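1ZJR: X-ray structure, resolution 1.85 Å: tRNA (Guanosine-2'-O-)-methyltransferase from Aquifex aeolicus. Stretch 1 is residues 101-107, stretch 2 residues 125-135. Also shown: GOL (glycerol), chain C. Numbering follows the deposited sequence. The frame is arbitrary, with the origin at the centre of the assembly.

Stretch 1, residues 101-107: VATWLSK
Stretch 2 125-135: VGNELQGVSPE

How do the two backbones meet? Stretch 1 ends a strand at Thr 103 and runs on in extended form through Ser 106; stretch 2 leaves its strand after Gly 126 and folds into a type I beta turn from Glu 128 to Gly 131. The turn is closed by two hydrogen bonds, Gly 131 N to Glu 128 O at 2.9 Å and Glu 128 N to Gly 131 O at 2.8 Å. A single beta bridge then pairs Trp 104 with Gly 131, their CA atoms 5.2 Å apart, while the CA atoms of Leu 105 and Gln 130 lie 4.6 Å apart. The chains pass in opposite directions here, and together the stretches bury 488 Å².

What does the end of the strand contribute? Ala 102 (phi/psi -122/139) sets its CB 3.9 Å from Val 132 CG2, a small apolar contact between two buried residues. Thr 103 (-76/118, chi1 p) accepts a hydrogen bond at its O from Val 132 N, 3.2 Å long with an angle of 144° at the hydrogen. That same carbonyl explains the glycine beside it: a CB on Gly 131 would come within 2.4 Å of Thr 103 O, and the backbone angles of 110/-91 would also jam it against the preceding carbonyl. On its side-chain side, Thr 103 OG1 lies 3.7 Å from Val 125 CA and shares a glycerol, probably from the crystallisation liquor, with Gly 126. Thr 103 OG1 and glycerol O1 are hydrogen-bonded at 2.7 Å, Gly 126 N donates to glycerol O1 at 2.9 Å, and glycerol O2 donates to Gly 126 O at 2.7 Å.

How does Trp 104 reach stretch 2 when its CA-to-CB bond points away? With backbone angles of -134/116, chi1 t and chi2 at -110°, the indole extends back so that its six-membered ring comes near the second stretch. Gln 130, chi1 m and chi2 t, covers one face: its CB sits 3.9 Å from the centroid of that ring, 16° off the normal, a CH-pi contact. At the ring edge, Val 132 O approaches Trp 104 CZ3 to 3.3 Å, and Val 132 CG2, carried by an m rotamer, lies 3.9 Å from Trp 104 CE3. Pro 134, in the first turn of the following helix, adds an apolar contact, its CG 4.1 Å from Trp 104 CH2.

What secures the chain beyond the tryptophan? Leu 105 (-77/95, chi1 t, chi2 p) donates from N to Gln 130 O across 2.8 Å at 158°, the shorter and straighter of the two backbone hydrogen bonds between the stretches. The same Gln 130 O takes a CA-H...O contact from Trp 104 CA at 3.3 Å. Leu 105 and Gln 130 point their CB atoms toward the opposing stretch, leaving those atoms 4.0 Å apart. Ser 106 (-161/151, chi1 t) barely touches stretch 2, and Lys 107 (-69/-13) makes no contact.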

ATOM      1  N   VAL A 101      -0.589  -5.104 -10.115  1.00 27.87           N
ATOM      2  CA  VAL A 101      -1.838  -5.799  -9.816  1.00 27.45           C
ATOM      3  C   VAL A 101      -2.921  -4.756  -9.536  1.00 29.28           C
ATOM      4  O   VAL A 101      -2.837  -4.008  -8.562  1.00 27.34           O
ATOM      5  CB  VAL A 101      -1.648  -6.710  -8.580  1.00 27.98           C
ATOM      6  CG1 VAL A 101      -2.933  -7.472  -8.261  1.00 27.93           C
ATOM      7  CG2 VAL A 101      -0.498  -7.690  -8.842  1.00 27.70           C
ATOM      8  N   ALA A 102      -3.942  -4.714 -10.385  1.00 28.72           N
ATOM      9  CA  ALA A 102      -4.994  -3.719 -10.221  1.00 28.15           C
ATOM     10  C   ALA A 102      -6.397  -4.273 -10.047  1.00 27.59           C
ATOM     11  O   ALA A 102      -6.795  -5.220 -10.720  1.00 26.75           O
ATOM     12  CB  ALA A 102      -4.971  -2.760 -11.401  1.00 28.58           C
ATOM     13  N   THR A 103      -7.152  -3.667  -9.136  1.00 28.12           N
ATOM     14  CA  THR A 103      -8.530  -4.078  -8.905  1.00 27.10           C
ATOM     15  C   THR A 103      -9.325  -3.524 -10.080  1.00 27.43           C
ATOM     16  O   THR A 103      -9.389  -2.309 -10.277  1.00 27.75           O
ATOM     17  CB  THR A 103      -9.092  -3.470  -7.613  1.00 26.67           C
ATOM     18  OG1 THR A 103      -8.955  -2.043  -7.673  1.00 27.45           O
ATOM     19  CG2 THR A 103      -8.341  -4.009  -6.400  1.00 26.04           C
ATOM     20  N   TRP A 104      -9.920  -4.418 -10.860  1.00 29.16           N
ATOM     21  CA  TRP A 104     -10.701  -4.027 -12.031  1.00 30.11           C
ATOM     22  C   TRP A 104     -12.003  -4.820 -12.004  1.00 30.45           C
ATOM     23  O   TRP A 104     -11.994  -6.051 -12.079  1.00 29.44           O
ATOM     24  CB  TRP A 104      -9.885  -4.326 -13.301  1.00 30.14           C
ATOM     25  CG  TRP A 104     -10.548  -3.929 -14.595  1.00 31.91           C
ATOM     26  CD1 TRP A 104     -11.047  -4.770 -15.545  1.00 33.27           C
ATOM     27  CD2 TRP A 104     -10.777  -2.595 -15.078  1.00 30.63           C
ATOM     28  NE1 TRP A 104     -11.574  -4.045 -16.593  1.00 34.11           N
ATOM     29  CE2 TRP A 104     -11.422  -2.710 -16.332  1.00 32.15           C
ATOM     30  CE3 TRP A 104     -10.498  -1.318 -14.574  1.00 30.54           C
ATOM     31  CZ2 TRP A 104     -11.797  -1.592 -17.090  1.00 30.40           C
ATOM     32  CZ3 TRP A 104     -10.870  -0.204 -15.329  1.00 30.47           C
ATOM     33  CH2 TRP A 104     -11.515  -0.352 -16.576  1.00 30.57           C
ATOM     34  N   LEU A 105     -13.118  -4.110 -11.875  1.00 32.62           N
ATOM     35  CA  LEU A 105     -14.433  -4.742 -11.798  1.00 37.17           C
ATOM     36  C   LEU A 105     -14.865  -5.182 -13.189  1.00 39.20           C
ATOM     37  O   LEU A 105     -15.429  -4.404 -13.958  1.00 39.20           O
ATOM     38  CB  LEU A 105     -15.446  -3.759 -11.195  1.00 37.87           C
ATOM     39  CG  LEU A 105     -16.726  -4.323 -10.572  1.00 42.26           C
ATOM     40  CD1 LEU A 105     -16.373  -5.322  -9.469  1.00 40.19           C
ATOM     41  CD2 LEU A 105     -17.553  -3.174 -10.000  1.00 39.97           C
ATOM     42  N   SER A 106     -14.588  -6.441 -13.502  1.00 40.41           N
ATOM     43  CA  SER A 106     -14.918  -6.990 -14.805  1.00 44.72           C
ATOM     44  C   SER A 106     -14.938  -8.512 -14.738  1.00 45.26           C
ATOM     45  O   SER A 106     -14.226  -9.116 -13.934  1.00 44.45           O
ATOM     46  CB  SER A 106     -13.881  -6.525 -15.828  1.00 45.19           C
ATOM     47  OG  SER A 106     -14.149  -7.049 -17.110  1.00 51.90           O
ATOM     48  N   LYS A 107     -15.755  -9.132 -15.583  1.00 46.28           N
ATOM     49  CA  LYS A 107     -15.846 -10.586 -15.602  1.00 46.99           C
ATOM     50  C   LYS A 107     -14.565 -11.203 -16.151  1.00 45.63           C
ATOM     51  O   LYS A 107     -14.332 -12.402 -16.005  1.00 46.38           O
ATOM     52  CB  LYS A 107     -17.053 -11.036 -16.435  1.00 50.34           C
ATOM     53  CG  LYS A 107     -18.405 -10.785 -15.761  1.00 54.46           C
ATOM     54  CD  LYS A 107     -18.630  -9.303 -15.478  1.00 57.38           C
ATOM     55  CE  LYS A 107     -19.955  -9.050 -14.769  1.00 59.28           C
ATOM     56  NZ  LYS A 107     -20.007  -9.667 -13.413  1.00 61.27           N
ATOM     57  N   VAL A 125      -5.311   0.124  -5.986  1.00 25.07           N
ATOM     58  CA  VAL A 125      -6.718   0.100  -5.595  1.00 25.42           C
ATOM     59  C   VAL A 125      -7.277   1.489  -5.872  1.00 25.70           C
ATOM     60  O   VAL A 125      -6.517   2.428  -6.093  1.00 26.31           O
ATOM     61  CB  VAL A 125      -6.888  -0.210  -4.085  1.00 24.58           C
ATOM     62  CG1 VAL A 125      -6.304  -1.579  -3.754  1.00 24.74           C
ATOM     63  CG2 VAL A 125      -6.205   0.869  -3.257  1.00 24.79           C
ATOM     64  N   GLY A 126      -8.596   1.637  -5.863  1.00 25.70           N
ATOM     65  CA  GLY A 126      -9.128   2.964  -6.121  1.00 26.96           C
ATOM     66  C   GLY A 126     -10.632   3.072  -6.098  1.00 27.13           C
ATOM     67  O   GLY A 126     -11.329   2.078  -5.909  1.00 26.13           O
ATOM     68  N   ASN A 127     -11.123   4.292  -6.289  1.00 27.67           N
ATOM     69  CA  ASN A 127     -12.553   4.560  -6.306  1.00 28.88           C
ATOM     70  C   ASN A 127     -13.078   5.027  -7.655  1.00 30.73           C
ATOM     71  O   ASN A 127     -14.038   5.801  -7.703  1.00 31.43           O
ATOM     72  CB  ASN A 127     -12.929   5.606  -5.262  1.00 28.91           C
ATOM     73  CG  ASN A 127     -13.141   5.012  -3.891  1.00 30.39           C
ATOM     74  OD1 ASN A 127     -13.897   4.049  -3.723  1.00 30.97           O
ATOM     75  ND2 ASN A 127     -12.492   5.590  -2.898  1.00 28.60           N
ATOM     76  N   GLU A 128     -12.450   4.598  -8.744  1.00 29.28           N
ATOM     77  CA  GLU A 128     -12.955   4.974 -10.061  1.00 30.25           C
ATOM     78  C   GLU A 128     -14.076   3.974 -10.323  1.00 30.24           C
ATOM     79  O   GLU A 128     -14.239   3.012  -9.571  1.00 30.43           O
ATOM     80  CB  GLU A 128     -11.870   4.879 -11.143  1.00 28.33           C
ATOM     81  CG  GLU A 128     -10.727   5.903 -11.004  1.00 28.88           C
ATOM     82  CD  GLU A 128     -11.177   7.368 -11.117  1.00 30.09           C
ATOM     83  OE1 GLU A 128     -10.319   8.265 -10.984  1.00 30.62           O
ATOM     84  OE2 GLU A 128     -12.378   7.631 -11.334  1.00 29.64           O
ATOM     85  N   LEU A 129     -14.848   4.196 -11.380  1.00 31.26           N
ATOM     86  CA  LEU A 129     -15.981   3.336 -11.707  1.00 32.26           C
ATOM     87  C   LEU A 129     -15.744   1.834 -11.545  1.00 31.46           C
ATOM     88  O   LEU A 129     -16.546   1.139 -10.914  1.00 30.16           O
ATOM     89  CB  LEU A 129     -16.454   3.630 -13.135  1.00 35.65           C
ATOM     90  CG  LEU A 129     -17.794   3.000 -13.520  1.00 38.28           C
ATOM     91  CD1 LEU A 129     -18.871   3.479 -12.558  1.00 40.43           C
ATOM     92  CD2 LEU A 129     -18.151   3.378 -14.949  1.00 41.03           C
ATOM     93  N   GLN A 130     -14.653   1.329 -12.110  1.00 29.72           N
ATOM     94  CA  GLN A 130     -14.358  -0.099 -12.013  1.00 30.73           C
ATOM     95  C   GLN A 130     -13.160  -0.406 -11.106  1.00 30.15           C
ATOM     96  O   GLN A 130     -12.528  -1.454 -11.228  1.00 32.05           O
ATOM     97  CB  GLN A 130     -14.124  -0.672 -13.416  1.00 32.25           C
ATOM     98  CG  GLN A 130     -15.356  -0.564 -14.315  1.00 34.60           C
ATOM     99  CD  GLN A 130     -15.139  -1.140 -15.701  1.00 35.72           C
ATOM    100  OE1 GLN A 130     -15.082  -2.358 -15.886  1.00 35.25           O
ATOM    101  NE2 GLN A 130     -15.008  -0.264 -16.683  1.00 34.48           N
ATOM    102  N   GLY A 131     -12.875   0.502 -10.178  1.00 29.85           N
ATOM    103  CA  GLY A 131     -11.754   0.312  -9.271  1.00 28.03           C
ATOM    104  C   GLY A 131     -10.680   1.314  -9.645  1.00 26.79           C
ATOM    105  O   GLY A 131     -10.665   2.444  -9.149  1.00 26.61           O
ATOM    106  N   VAL A 132      -9.773   0.897 -10.519  1.00 26.88           N
ATOM    107  CA  VAL A 132      -8.727   1.785 -10.995  1.00 27.38           C
ATOM    108  C   VAL A 132      -9.242   2.377 -12.306  1.00 28.32           C
ATOM    109  O   VAL A 132     -10.252   1.925 -12.847  1.00 28.20           O
ATOM    110  CB  VAL A 132      -7.405   1.027 -11.272  1.00 26.64           C
ATOM    111  CG1 VAL A 132      -6.882   0.391  -9.973  1.00 26.95           C
ATOM    112  CG2 VAL A 132      -7.625  -0.037 -12.343  1.00 26.73           C
ATOM    113  N   SER A 133      -8.552   3.387 -12.813  1.00 28.68           N
ATOM    114  CA  SER A 133      -8.960   4.012 -14.065  1.00 29.91           C
ATOM    115  C   SER A 133      -8.606   3.111 -15.241  1.00 31.14           C
ATOM    116  O   SER A 133      -7.828   2.166 -15.105  1.00 29.56           O
ATOM    117  CB  SER A 133      -8.243   5.347 -14.229  1.00 29.11           C
ATOM    118  OG  SER A 133      -6.841   5.140 -14.243  1.00 29.38           O
ATOM    119  N   PRO A 134      -9.198   3.378 -16.416  1.00 31.62           N
ATOM    120  CA  PRO A 134      -8.893   2.556 -17.588  1.00 31.70           C
ATOM    121  C   PRO A 134      -7.435   2.780 -17.998  1.00 31.37           C
ATOM    122  O   PRO A 134      -6.787   1.881 -18.538  1.00 31.19           O
ATOM    123  CB  PRO A 134      -9.879   3.070 -18.635  1.00 32.27           C
ATOM    124  CG  PRO A 134     -11.057   3.482 -17.802  1.00 32.98           C
ATOM    125  CD  PRO A 134     -10.390   4.211 -16.656  1.00 31.63           C
ATOM    126  N   GLU A 135      -6.930   3.983 -17.739  1.00 30.86           N
ATOM    127  CA  GLU A 135      -5.550   4.324 -18.072  1.00 31.51           C
ATOM    128  C   GLU A 135      -4.601   3.406 -17.307  1.00 33.17           C
ATOM    129  O   GLU A 135      -3.626   2.892 -17.860  1.00 30.59           O
ATOM    130  CB  GLU A 135      -5.248   5.783 -17.714  1.00 32.16           C
ATOM    131  CG  GLU A 135      -5.923   6.836 -18.600  1.00 34.29           C
ATOM    132  CD  GLU A 135      -7.438   6.914 -18.421  1.00 35.96           C
ATOM    133  OE1 GLU A 135      -7.913   6.929 -17.268  1.00 34.21           O
ATOM    134  OE2 GLU A 135      -8.157   6.979 -19.441  1.00 36.43           O
TER
HETATM  135  C1  GOL C 529     -10.846  -1.738  -4.632  1.00 36.93           C
HETATM  136  O1  GOL C 529      -9.990  -0.899  -5.406  1.00 29.02           O
HETATM  137  C2  GOL C 529     -12.315  -1.401  -5.038  1.00 39.15           C
HETATM  138  O2  GOL C 529     -12.576  -0.008  -4.740  1.00 39.96           O
HETATM  139  C3  GOL C 529     -13.299  -2.279  -4.232  1.00 38.66           C
HETATM  140  O3  GOL C 529     -14.661  -2.045  -4.601  1.00 41.40           O